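Local coordinates for protein AlyGC (PDB 5GKD) that probably cleaves alginate by beta-elimination, as a calcium-containing polysaccharide lyase of family 6 from a marine bacterium, at residues Leu685-Phe699 with Phe711-Val725. Sequence-based numbering, arbitrary orientation.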
loop_
_atom_site.group_PDB
_atom_site.type_symbol
_atom_site.label_atom_id
_atom_site.label_comp_id
_atom_site.label_asym_id
_atom_site.label_seq_id
_atom_site.Cartn_x
_atom_site.Cartn_y
_atom_site.Cartn_z
ATOM N N LEU A 685 20.713 10.122 -12.633
ATOM C CA LEU A 685 20.079 11.273 -13.217
ATOM C C LEU A 685 19.126 10.942 -14.347
ATOM O O LEU A 685 19.455 10.171 -15.182
ATOM C CB LEU A 685 21.141 12.251 -13.681
ATOM C CG LEU A 685 22.079 12.717 -12.601
ATOM C CD1 LEU A 685 23.298 13.370 -13.175
ATOM C CD2 LEU A 685 21.401 13.586 -11.559
ATOM N N THR A 686 17.938 11.529 -14.334
ATOM C CA THR A 686 16.928 11.306 -15.356
ATOM C C THR A 686 16.720 12.537 -16.233
ATOM O O THR A 686 17.574 13.341 -16.353
ATOM C CB THR A 686 15.572 10.924 -14.739
ATOM O OG1 THR A 686 15.080 12.005 -13.979
ATOM C CG2 THR A 686 15.689 9.717 -13.862
ATOM N N VAL A 687 15.558 12.677 -16.823
ATOM C CA VAL A 687 15.235 13.802 -17.643
ATOM C C VAL A 687 15.090 15.106 -16.857
ATOM O O VAL A 687 15.113 15.119 -15.667
ATOM C CB VAL A 687 13.923 13.552 -18.406
ATOM C CG1 VAL A 687 14.034 12.318 -19.239
ATOM C CG2 VAL A 687 12.779 13.363 -17.445
ATOM N N GLY A 688 14.938 16.191 -17.581
ATOM C CA GLY A 688 14.748 17.513 -17.048
ATOM C C GLY A 688 15.914 18.340 -16.588
ATOM O O GLY A 688 15.742 19.192 -15.796
ATOM N N GLU A 689 17.098 18.044 -17.099
ATOM C CA GLU A 689 18.332 18.774 -16.832
ATOM C C GLU A 689 18.530 19.041 -15.323
ATOM O O GLU A 689 18.594 20.185 -14.905
ATOM C CB GLU A 689 18.374 20.076 -17.624
ATOM C CG GLU A 689 18.238 19.864 -19.146
ATOM C CD GLU A 689 18.175 21.157 -19.952
ATOM O OE1 GLU A 689 17.190 21.914 -19.828
ATOM O OE2 GLU A 689 19.097 21.417 -20.735
ATOM N N PRO A 690 18.613 17.989 -14.513
ATOM C CA PRO A 690 18.803 18.199 -13.075
ATOM C C PRO A 690 20.133 18.863 -12.783
ATOM O O PRO A 690 21.089 18.767 -13.552
ATOM C CB PRO A 690 18.759 16.786 -12.496
ATOM C CG PRO A 690 19.220 15.928 -13.602
ATOM C CD PRO A 690 18.707 16.570 -14.870
ATOM N N LYS A 691 20.190 19.527 -11.628
ATOM C CA LYS A 691 21.341 20.299 -11.186
ATOM C C LYS A 691 21.937 19.637 -9.950
ATOM O O LYS A 691 21.249 19.475 -8.936
ATOM C CB LYS A 691 20.931 21.741 -10.889
ATOM C CG LYS A 691 20.212 22.427 -12.043
ATOM C CD LYS A 691 19.647 23.789 -11.641
ATOM C CE LYS A 691 19.414 24.667 -12.869
ATOM N NZ LYS A 691 18.549 24.028 -13.909
ATOM N N THR A 692 23.219 19.275 -10.033
ATOM C CA THR A 692 23.928 18.571 -8.971
ATOM C C THR A 692 25.232 19.291 -8.641
ATOM O O THR A 692 26.004 19.620 -9.547
ATOM C CB THR A 692 24.231 17.129 -9.396
ATOM O OG1 THR A 692 23.009 16.449 -9.672
ATOM C CG2 THR A 692 24.980 16.391 -8.308
ATOM N N TRP A 693 25.479 19.515 -7.344
ATOM C CA TRP A 693 26.710 20.135 -6.847
ATOM C C TRP A 693 27.219 19.335 -5.654
ATOM O O TRP A 693 26.568 19.302 -4.610
ATOM C CB TRP A 693 26.498 21.587 -6.427
ATOM C CG TRP A 693 26.397 22.493 -7.557
ATOM C CD1 TRP A 693 27.421 22.964 -8.334
ATOM C CD2 TRP A 693 25.197 23.060 -8.077
ATOM N NE1 TRP A 693 26.923 23.789 -9.313
ATOM C CE2 TRP A 693 25.561 23.867 -9.175
ATOM C CE3 TRP A 693 23.847 22.969 -7.719
ATOM C CZ2 TRP A 693 24.621 24.576 -9.920
ATOM C CZ3 TRP A 693 22.917 23.677 -8.455
ATOM C CH2 TRP A 693 23.308 24.466 -9.543
ATOM N N VAL A 694 28.385 18.715 -5.805
ATOM C CA VAL A 694 29.007 17.925 -4.745
ATOM C C VAL A 694 30.410 18.483 -4.567
ATOM O O VAL A 694 31.332 18.101 -5.294
ATOM C CB VAL A 694 29.045 16.430 -5.075
ATOM C CG1 VAL A 694 29.726 15.669 -3.952
ATOM C CG2 VAL A 694 27.637 15.910 -5.313
ATOM N N THR A 695 30.578 19.391 -3.607
ATOM C CA THR A 695 31.828 20.111 -3.432
ATOM C C THR A 695 32.185 20.197 -1.958
ATOM O O THR A 695 31.311 20.210 -1.089
ATOM C CB THR A 695 31.756 21.536 -4.017
ATOM O OG1 THR A 695 30.780 22.297 -3.303
ATOM C CG2 THR A 695 31.388 21.492 -5.502
ATOM N N GLY A 696 33.487 20.264 -1.689
ATOM C CA GLY A 696 33.959 20.491 -0.337
ATOM C C GLY A 696 33.854 19.309 0.596
ATOM O O GLY A 696 33.992 19.484 1.810
ATOM N N ASN A 697 33.644 18.105 0.077
ATOM C CA ASN A 697 33.469 16.943 0.937
ATOM C C ASN A 697 34.786 16.189 1.120
ATOM O O ASN A 697 35.717 16.304 0.323
ATOM C CB ASN A 697 32.401 15.997 0.369
ATOM C CG ASN A 697 31.069 16.705 0.101
ATOM O OD1 ASN A 697 30.236 16.832 1.000
ATOM N ND2 ASN A 697 30.877 17.189 -1.141
ATOM N N VAL A 698 34.851 15.402 2.188
ATOM C CA VAL A 698 35.941 14.459 2.406
ATOM C C VAL A 698 35.397 13.050 2.228
ATOM O O VAL A 698 34.456 12.649 2.926
ATOM C CB VAL A 698 36.574 14.626 3.795
ATOM C CG1 VAL A 698 37.594 13.544 4.024
ATOM C CG2 VAL A 698 37.195 16.009 3.941
ATOM N N PHE A 699 36.002 12.288 1.325
ATOM C CA PHE A 699 35.670 10.879 1.139
ATOM C C PHE A 699 36.867 10.037 1.572
ATOM O O PHE A 699 37.699 9.643 0.756
ATOM C CB PHE A 699 35.276 10.590 -0.332
ATOM C CG PHE A 699 34.087 11.372 -0.810
ATOM C CD1 PHE A 699 32.807 11.017 -0.419
ATOM C CD2 PHE A 699 34.247 12.470 -1.638
ATOM C CE1 PHE A 699 31.715 11.749 -0.846
ATOM C CE2 PHE A 699 33.147 13.191 -2.079
ATOM C CZ PHE A 699 31.887 12.832 -1.671
ATOM N N PHE A 711 20.316 9.078 -19.253
ATOM C CA PHE A 711 19.948 9.747 -20.453
ATOM C C PHE A 711 21.146 10.503 -20.907
ATOM O O PHE A 711 21.218 11.726 -20.791
ATOM C CB PHE A 711 18.788 10.676 -20.216
ATOM C CG PHE A 711 17.462 9.996 -20.208
ATOM C CD1 PHE A 711 16.789 9.767 -21.372
ATOM C CD2 PHE A 711 16.868 9.635 -19.029
ATOM C CE1 PHE A 711 15.544 9.193 -21.371
ATOM C CE2 PHE A 711 15.632 9.034 -19.012
ATOM C CZ PHE A 711 14.976 8.798 -20.201
ATOM N N PRO A 712 22.121 9.688 -21.460
ATOM C CA PRO A 712 23.310 10.402 -21.926
ATOM C C PRO A 712 22.984 11.158 -23.188
ATOM O O PRO A 712 22.525 10.533 -24.130
ATOM C CB PRO A 712 24.292 9.287 -22.295
ATOM C CG PRO A 712 23.743 8.028 -21.765
ATOM C CD PRO A 712 22.279 8.209 -21.823
ATOM N N LEU A 713 23.229 12.456 -23.250
ATOM C CA LEU A 713 23.746 13.269 -22.180
ATOM C C LEU A 713 22.711 14.357 -22.196
ATOM O O LEU A 713 22.980 15.507 -22.485
ATOM C CB LEU A 713 25.105 13.836 -22.539
ATOM C CG LEU A 713 25.719 13.367 -23.873
ATOM C CD1 LEU A 713 26.674 14.403 -24.437
ATOM C CD2 LEU A 713 26.378 12.003 -23.717
ATOM N N SER A 714 21.497 13.929 -21.896
ATOM C CA SER A 714 20.295 14.733 -21.897
ATOM C C SER A 714 19.833 16.143 -21.600
ATOM O O SER A 714 18.919 16.582 -22.240
ATOM C CB SER A 714 19.377 14.284 -20.800
ATOM O OG SER A 714 18.198 13.763 -21.392
ATOM N N GLY A 715 20.433 16.867 -20.670
ATOM C CA GLY A 715 21.521 16.409 -19.884
ATOM C C GLY A 715 21.797 17.402 -18.786
ATOM O O GLY A 715 21.773 18.599 -18.919
ATOM N N ALA A 716 22.069 16.815 -17.666
ATOM C CA ALA A 716 22.320 17.437 -16.426
ATOM C C ALA A 716 23.512 18.359 -16.339
ATOM O O ALA A 716 24.454 18.253 -17.092
ATOM C CB ALA A 716 22.524 16.308 -15.458
ATOM N N THR A 717 23.460 19.257 -15.382
ATOM C CA THR A 717 24.575 20.104 -15.101
ATOM C C THR A 717 25.029 19.526 -13.776
ATOM O O THR A 717 24.389 19.668 -12.765
ATOM C CB THR A 717 24.276 21.593 -15.125
ATOM O OG1 THR A 717 23.924 22.045 -13.835
ATOM C CG2 THR A 717 23.196 21.890 -16.074
ATOM N N THR A 718 26.147 18.839 -13.844
ATOM C CA THR A 718 26.672 18.069 -12.725
ATOM C C THR A 718 28.079 18.562 -12.419
ATOM O O THR A 718 28.994 18.382 -13.230
ATOM C CB THR A 718 26.671 16.582 -13.056
ATOM O OG1 THR A 718 25.357 16.198 -13.463
ATOM C CG2 THR A 718 27.099 15.745 -11.856
ATOM N N THR A 719 28.240 19.180 -11.255
ATOM C CA THR A 719 29.511 19.702 -10.770
ATOM C C THR A 719 29.928 18.875 -9.562
ATOM O O THR A 719 29.320 18.983 -8.495
ATOM C CB THR A 719 29.381 21.177 -10.390
ATOM O OG1 THR A 719 29.131 21.956 -11.557
ATOM C CG2 THR A 719 30.649 21.690 -9.700
ATOM N N ILE A 720 30.961 18.052 -9.722
ATOM C CA ILE A 720 31.497 17.239 -8.635
ATOM C C ILE A 720 32.995 17.513 -8.594
ATOM O O ILE A 720 33.757 16.977 -9.405
ATOM C CB ILE A 720 31.202 15.745 -8.812
ATOM C CG1 ILE A 720 29.696 15.482 -8.696
ATOM C CG2 ILE A 720 31.935 14.933 -7.759
ATOM C CD1 ILE A 720 29.274 14.074 -9.087
ATOM N N SER A 721 33.422 18.370 -7.669
ATOM C CA SER A 721 34.821 18.769 -7.618
ATOM C C SER A 721 35.118 19.400 -6.269
ATOM O O SER A 721 34.216 19.721 -5.492
ATOM C CB SER A 721 35.150 19.748 -8.739
ATOM O OG SER A 721 34.415 20.939 -8.539
ATOM N N GLY A 722 36.404 19.616 -6.020
ATOM C CA GLY A 722 36.814 20.229 -4.773
ATOM C C GLY A 722 36.671 19.310 -3.591
ATOM O O GLY A 722 36.516 19.781 -2.462
ATOM N N ASN A 723 36.727 18.007 -3.824
ATOM C CA ASN A 723 36.588 17.008 -2.779
ATOM C C ASN A 723 37.922 16.311 -2.542
ATOM O O ASN A 723 38.675 16.051 -3.484
ATOM C CB ASN A 723 35.526 15.969 -3.148
ATOM C CG ASN A 723 34.158 16.585 -3.327
ATOM O OD1 ASN A 723 33.644 17.258 -2.436
ATOM N ND2 ASN A 723 33.579 16.390 -4.493
ATOM N N THR A 724 38.192 15.995 -1.281
ATOM C CA THR A 724 39.357 15.217 -0.886
ATOM C C THR A 724 38.992 13.740 -0.860
ATOM O O THR A 724 38.105 13.336 -0.107
ATOM C CB THR A 724 39.855 15.671 0.486
ATOM O OG1 THR A 724 39.795 17.088 0.582
ATOM C CG2 THR A 724 41.280 15.172 0.737
ATOM N N VAL A 725 39.670 12.952 -1.685
ATOM C CA VAL A 725 39.460 11.514 -1.738
ATOM C C VAL A 725 40.614 10.836 -1.004
ATOM O O VAL A 725 41.764 10.881 -1.455
ATOM C CB VAL A 725 39.334 11.022 -3.181
ATOM C CG1 VAL A 725 39.285 9.505 -3.225
ATOM C CG2 VAL A 725 38.097 11.620 -3.803
HETATM O O HOH W 1 22.752 16.852 -12.340
#
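Asn723 and Asn697, side by side at the same turn of two successive coils, show how a parallel beta-helix can use a side-chain amide to satisfy backbone groups where a strand gives way to a turn. Their side chains point the same way, with the amide planes 37° apart. Asn723 OD1 takes two bonds: one from Asn697 N at 2.7 Å, lying in the carbonyl plane, and a longer one from Asn697 ND2. The other end of the same amide reaches across to the end of the neighbouring strand, ND2 donating to Val694 O at 2.9 Å from above that carbonyl's plane, while Ser721 N reaches the oxygen from the opposite face. A chi1 of -61°, setting CG anti to the carbonyl carbon, lets one amide span both sites. Asn697 in turn is bonded to Asn673, so the asparagines form a ladder.

On either side of this corner the backbones pair in parallel. The axes of strands 691-695 and 717-721 come within 4.7 Å and diverge by 4°, joined by bonds such as Thr719 N to Thr692 O (2.8 Å); beyond the turn, Thr724 O receives Phe699 N.

Side chains pack in register, in places like on like. Val694 CB rests on Ile720 CG1 at 3.8 Å, and Thr692 lies alongside Thr718, a water joining their hydroxyls; Thr692 OG1 is also hydrogen-bonded to Asn668 ND2. On this same face the edge of the Phe699 ring abuts Asn723 CG, and the ring also meets Phe675. On the other face, Trp693 CD1 meets Thr719 CB at 3.4 Å. At the far end, Val687 CG1 sits over a face of the poorly ordered Phe711 ring in a CH-pi contact.

In-register packing, with an asparagine ladder at a turn, is characteristic of the right-handed parallel beta-helix of the pectate-lyase-like superfamily, here in the last coils of the C-terminal beta-helix.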